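Local coordinates for protein galactose-1-phosphate uridylyltransferase (Bacillus cereus, PDB 4QVU) that is of unknown function but has a HIT-like fold, binds zinc, and may act as a UDP-glucose:hexose-1-phosphate uridylyltransferase, at residues A[193-198]-A[219-223]; A[89-93]-A[104-108]. Numbering follows the deposited sequence.

Contact 1: residues A[193-198]-A[219-223]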
loop_
_atom_site.group_PDB
_atom_site.type_symbol
_atom_site.label_atom_id
_atom_site.label_comp_id
_atom_site.label_asym_id
_atom_site.label_seq_id
_atom_site.Cartn_x
_atom_site.Cartn_y
_atom_site.Cartn_z
ATOM N N ILE A 193 16.878 11.360 15.053
ATOM C CA ILE A 193 15.465 11.743 14.912
ATOM C C ILE A 193 15.221 13.086 15.616
ATOM O O ILE A 193 14.620 13.983 15.020
ATOM C CB ILE A 193 14.493 10.646 15.432
ATOM C CG1 ILE A 193 14.608 9.374 14.566
ATOM C CG2 ILE A 193 13.037 11.162 15.465
ATOM C CD1 ILE A 193 13.860 8.191 15.067
ATOM N N LEU A 194 15.737 13.239 16.841
ATOM C CA LEU A 194 15.540 14.462 17.614
ATOM C C LEU A 194 16.350 15.644 17.079
ATOM O O LEU A 194 15.971 16.785 17.355
ATOM C CB LEU A 194 15.914 14.234 19.090
ATOM C CG LEU A 194 15.087 13.217 19.871
ATOM C CD1 LEU A 194 15.607 13.084 21.272
ATOM C CD2 LEU A 194 13.612 13.592 19.906
ATOM N N THR A 195 17.433 15.390 16.301
ATOM C CA THR A 195 18.319 16.453 15.830
ATOM C C THR A 195 18.191 16.765 14.318
ATOM O O THR A 195 17.954 17.931 13.995
ATOM C CB THR A 195 19.779 16.078 16.143
ATOM O OG1 THR A 195 19.892 15.796 17.534
ATOM C CG2 THR A 195 20.779 17.163 15.750
ATOM N N ASP A 196 18.414 15.786 13.406
ATOM C CA ASP A 196 18.485 16.088 11.975
ATOM C C ASP A 196 17.268 15.676 11.159
ATOM O O ASP A 196 16.950 16.411 10.223
ATOM C CB ASP A 196 19.712 15.432 11.352
ATOM C CG ASP A 196 21.001 16.131 11.759
ATOM O OD1 ASP A 196 21.084 17.370 11.600
ATOM O OD2 ASP A 196 21.931 15.440 12.206
ATOM N N PHE A 197 16.604 14.543 11.458
ATOM C CA PHE A 197 15.414 14.124 10.712
ATOM C C PHE A 197 14.354 15.222 10.790
ATOM O O PHE A 197 13.967 15.608 11.897
ATOM C CB PHE A 197 14.878 12.789 11.261
ATOM C CG PHE A 197 13.748 12.166 10.469
ATOM C CD1 PHE A 197 14.004 11.446 9.307
ATOM C CD2 PHE A 197 12.433 12.247 10.919
ATOM C CE1 PHE A 197 12.960 10.845 8.592
ATOM C CE2 PHE A 197 11.389 11.646 10.203
ATOM C CZ PHE A 197 11.659 10.944 9.049
ATOM N N HIS A 198 13.966 15.798 9.618
ATOM C CA HIS A 198 12.973 16.890 9.470
ATOM C C HIS A 198 13.396 18.146 10.278
ATOM O O HIS A 198 12.537 18.915 10.725
ATOM C CB HIS A 198 11.563 16.417 9.911
ATOM C CG HIS A 198 10.845 15.559 8.919
ATOM N ND1 HIS A 198 9.553 15.863 8.504
ATOM C CD2 HIS A 198 11.265 14.447 8.262
ATOM C CE1 HIS A 198 9.225 14.923 7.629
ATOM N NE2 HIS A 198 10.220 14.043 7.453
ATOM N N VAL A 219 12.322 1.814 15.533
ATOM C CA VAL A 219 12.361 3.228 15.931
ATOM C C VAL A 219 11.511 3.972 14.913
ATOM O O VAL A 219 11.822 3.922 13.719
ATOM C CB VAL A 219 13.807 3.806 16.049
ATOM C CG1 VAL A 219 13.793 5.141 16.777
ATOM C CG2 VAL A 219 14.761 2.833 16.746
ATOM N N VAL A 220 10.415 4.605 15.365
ATOM C CA VAL A 220 9.462 5.266 14.473
ATOM C C VAL A 220 9.322 6.765 14.813
ATOM O O VAL A 220 8.728 7.087 15.847
ATOM C CB VAL A 220 8.060 4.562 14.534
ATOM C CG1 VAL A 220 7.090 5.141 13.504
ATOM C CG2 VAL A 220 8.171 3.046 14.367
ATOM N N PRO A 221 9.793 7.705 13.946
ATOM C CA PRO A 221 9.529 9.130 14.202
ATOM C C PRO A 221 8.029 9.425 14.129
ATOM O O PRO A 221 7.295 8.799 13.352
ATOM C CB PRO A 221 10.294 9.850 13.088
ATOM C CG PRO A 221 11.189 8.820 12.479
ATOM C CD PRO A 221 10.493 7.524 12.659
ATOM N N ARG A 222 7.567 10.332 14.989
ATOM C CA ARG A 222 6.169 10.712 15.058
ATOM C C ARG A 222 6.091 12.223 14.921
ATOM O O ARG A 222 6.780 12.963 15.621
ATOM C CB ARG A 222 5.532 10.196 16.363
ATOM C CG ARG A 222 5.531 8.668 16.557
ATOM C CD ARG A 222 4.619 7.871 15.621
ATOM N NE ARG A 222 3.220 8.305 15.704
ATOM C CZ ARG A 222 2.301 7.780 16.507
ATOM N NH1 ARG A 222 2.603 6.761 17.295
ATOM N NH2 ARG A 222 1.067 8.257 16.511
ATOM N N PHE A 223 5.316 12.674 13.954
ATOM C CA PHE A 223 5.177 14.096 13.604
ATOM C C PHE A 223 3.830 14.341 12.953
ATOM O O PHE A 223 3.257 13.420 12.363
ATOM C CB PHE A 223 6.329 14.539 12.649
ATOM C CG PHE A 223 6.556 13.623 11.466
ATOM C CD1 PHE A 223 7.368 12.497 11.580
ATOM C CD2 PHE A 223 5.934 13.868 10.245
ATOM C CE1 PHE A 223 7.534 11.616 10.501
ATOM C CE2 PHE A 223 6.118 12.998 9.158
ATOM C CZ PHE A 223 6.915 11.876 9.297
#

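Contact 2: residues A[89-93]-A[104-108]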
loop_
_atom_site.group_PDB
_atom_site.type_symbol
_atom_site.label_atom_id
_atom_site.label_comp_id
_atom_site.label_asym_id
_atom_site.label_seq_id
_atom_site.Cartn_x
_atom_site.Cartn_y
_atom_site.Cartn_z
ATOM N N SER A 89 15.110 -3.677 30.656
ATOM C CA SER A 89 13.871 -3.696 29.867
ATOM C C SER A 89 13.673 -5.011 29.116
ATOM O O SER A 89 12.622 -5.623 29.286
ATOM C CB SER A 89 13.854 -2.546 28.866
ATOM O OG SER A 89 13.877 -1.301 29.545
ATOM N N ILE A 90 14.662 -5.428 28.288
ATOM C CA ILE A 90 14.643 -6.664 27.499
ATOM C C ILE A 90 14.505 -7.886 28.430
ATOM O O ILE A 90 13.680 -8.752 28.143
ATOM C CB ILE A 90 15.919 -6.773 26.603
ATOM C CG1 ILE A 90 16.024 -5.637 25.547
ATOM C CG2 ILE A 90 16.101 -8.175 25.966
ATOM C CD1 ILE A 90 15.155 -5.715 24.422
ATOM N N LYS A 91 15.308 -7.953 29.531
ATOM C CA LYS A 91 15.303 -9.061 30.504
ATOM C C LYS A 91 13.905 -9.272 31.102
ATOM O O LYS A 91 13.421 -10.399 31.104
ATOM C CB LYS A 91 16.327 -8.820 31.645
ATOM C CG LYS A 91 16.411 -9.962 32.676
ATOM C CD LYS A 91 17.480 -9.798 33.776
ATOM C CE LYS A 91 17.076 -9.001 35.001
ATOM N NZ LYS A 91 17.093 -7.532 34.771
ATOM N N HIS A 92 13.256 -8.199 31.577
ATOM C CA HIS A 92 11.946 -8.312 32.210
ATOM C C HIS A 92 10.844 -8.570 31.182
ATOM O O HIS A 92 9.880 -9.255 31.517
ATOM C CB HIS A 92 11.637 -7.074 33.050
ATOM C CG HIS A 92 12.528 -7.008 34.255
ATOM N ND1 HIS A 92 12.428 -7.943 35.277
ATOM C CD2 HIS A 92 13.552 -6.170 34.533
ATOM C CE1 HIS A 92 13.378 -7.632 36.139
ATOM N NE2 HIS A 92 14.071 -6.566 35.742
ATOM N N TRP A 93 11.009 -8.088 29.938
ATOM C CA TRP A 93 10.073 -8.323 28.843
ATOM C C TRP A 93 10.067 -9.808 28.456
ATOM O O TRP A 93 8.998 -10.419 28.364
ATOM C CB TRP A 93 10.454 -7.441 27.634
ATOM C CG TRP A 93 9.923 -7.861 26.287
ATOM C CD1 TRP A 93 8.617 -8.058 25.941
ATOM C CD2 TRP A 93 10.672 -7.915 25.060
ATOM N NE1 TRP A 93 8.521 -8.353 24.599
ATOM C CE2 TRP A 93 9.759 -8.231 24.026
ATOM C CE3 TRP A 93 12.033 -7.741 24.734
ATOM C CZ2 TRP A 93 10.163 -8.391 22.692
ATOM C CZ3 TRP A 93 12.429 -7.901 23.413
ATOM C CH2 TRP A 93 11.500 -8.217 22.409
ATOM N N SER A 104 1.366 -13.352 24.609
ATOM C CA SER A 104 2.507 -12.512 24.239
ATOM C C SER A 104 2.632 -11.320 25.197
ATOM O O SER A 104 1.678 -10.977 25.900
ATOM C CB SER A 104 2.394 -12.021 22.795
ATOM O OG SER A 104 1.451 -10.973 22.655
ATOM N N VAL A 105 3.821 -10.705 25.220
ATOM C CA VAL A 105 4.149 -9.548 26.049
ATOM C C VAL A 105 4.805 -8.486 25.147
ATOM O O VAL A 105 5.756 -8.782 24.423
ATOM C CB VAL A 105 5.046 -9.943 27.259
ATOM C CG1 VAL A 105 5.582 -8.718 27.981
ATOM C CG2 VAL A 105 4.298 -10.847 28.230
ATOM N N ILE A 106 4.276 -7.258 25.194
ATOM C CA ILE A 106 4.761 -6.115 24.429
ATOM C C ILE A 106 5.678 -5.254 25.289
ATOM O O ILE A 106 5.364 -4.984 26.449
ATOM C CB ILE A 106 3.557 -5.285 23.901
ATOM C CG1 ILE A 106 2.893 -5.969 22.691
ATOM C CG2 ILE A 106 3.971 -3.850 23.562
ATOM C CD1 ILE A 106 1.669 -5.236 22.131
ATOM N N LEU A 107 6.787 -4.804 24.688
ATOM C CA LEU A 107 7.767 -3.853 25.206
ATOM C C LEU A 107 7.860 -2.706 24.193
ATOM O O LEU A 107 8.186 -2.935 23.015
ATOM C CB LEU A 107 9.143 -4.510 25.485
ATOM C CG LEU A 107 10.339 -3.564 25.783
ATOM C CD1 LEU A 107 10.151 -2.765 27.059
ATOM C CD2 LEU A 107 11.624 -4.318 25.856
ATOM N N TYR A 108 7.517 -1.484 24.635
ATOM C CA TYR A 108 7.528 -0.319 23.758
ATOM C C TYR A 108 7.683 0.975 24.570
ATOM O O TYR A 108 7.518 0.981 25.795
ATOM C CB TYR A 108 6.240 -0.274 22.882
ATOM C CG TYR A 108 4.994 0.264 23.551
ATOM C CD1 TYR A 108 4.265 -0.517 24.441
ATOM C CD2 TYR A 108 4.499 1.525 23.232
ATOM C CE1 TYR A 108 3.106 -0.032 25.048
ATOM C CE2 TYR A 108 3.333 2.018 23.825
ATOM C CZ TYR A 108 2.639 1.233 24.729
ATOM O OH TYR A 108 1.493 1.713 25.307
#

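Contact 1: residues A[193-198]-A[219-223]
The end of helix 179-195 and the turn after it pack against residues 219-223, at the end of strand 214-222 and just after it. The contact is made by side chains, and it is almost wholly apolar. Ile193 sits in the last turn of the helix with chi1 m and chi2 t. This extended conformer carries Ile193 CD1 out to the strand, where it lies 3.5 Å from Val219 CG1 and 3.8 Å from Pro221 CG. Val219 and Pro221 are two apart in the strand, so both present their side chains to the helix. Val220 and Arg222 point away; both pack on Val230 of the second subunit. Phe197 takes the t rotamer, and its ring reaches across to Pro221 and Phe223. Phe197 CE2 is 3.6 Å from Pro221 CB and 3.9 Å from Phe223 CE1, and this last atom lies at the edge of the Phe197 ring. With chi1 p for Phe223 and m for His198, the two rings meet. Their centres are 4.7 Å apart and the planes are inclined at 36°, an oblique aromatic pair. His198 CE1 lies over one face of the Phe223 ring, 4.0 Å from Phe223 CE2. Phe169 of strand 169-173 adjoins both Ile193 and Pro221. The arrangement is helix-on-sheet packing within the C-terminal half of a HIT-like alpha+beta fold, away from the zinc site.

Contact 2: residues A[89-93]-A[104-108]
This is helix-on-sheet packing in the N-terminal half of the HIT-like fold. Helix 79-97 lies on strand 104-111 of the antiparallel sheet. The axes of the two short segments are 9.1 Å apart at closest approach and run nearly antiparallel, at 165°. The strand segment begins with Ser104, whose OG is hydrogen-bonded to Val132 O and Tyr134 N. Val105 is the first residue to meet segment 89-93. Val105 CG1 lies 3.7 Å from Trp93 CD1, and the Val105 carbonyl receives a hydrogen bond from the indole. Ile106 points away, to the other side of the sheet, and packs on Tyr232 of the second subunit. Leu107 turns back to the helix and fills the space between Ser89, Ile90 and Trp93. Leu107 CD2 is 3.8 Å from Ser89 O and 4.1 Å from Ile90 CD1. Leu107 CB sits over the face of the Trp93 indole, 3.6 Å from the centroid of the five-membered ring, as a CH-pi contact. Tyr108 is out of reach of residues 89-93 and packs on Leu228 of the second subunit. Trp93 therefore meets the strand in two ways: Leu107 lies over its ring face, while at the ring edge Trp93 NE1 donates to Val105 O at 2.8 Å.

Contact 2 comes first along the chain and closes before contact 1 opens. They lie on opposite sides of the chain's centre, with their own centres 23 Å apart and their nearest atoms about 8 Å apart. Each joins a helix to the same antiparallel sheet: helix 79-97 in the N-terminal half, helix 179-195 in the C-terminal half. Strand 203-211 lies between strands 104-111 and 214-222 and pairs with both, so the two halves form one continuous sheet. Both strand segments also touch the second subunit, through residues that do not contact the helix segments. The sheet thus links the two helix-packed halves and also takes part in the subunit interface.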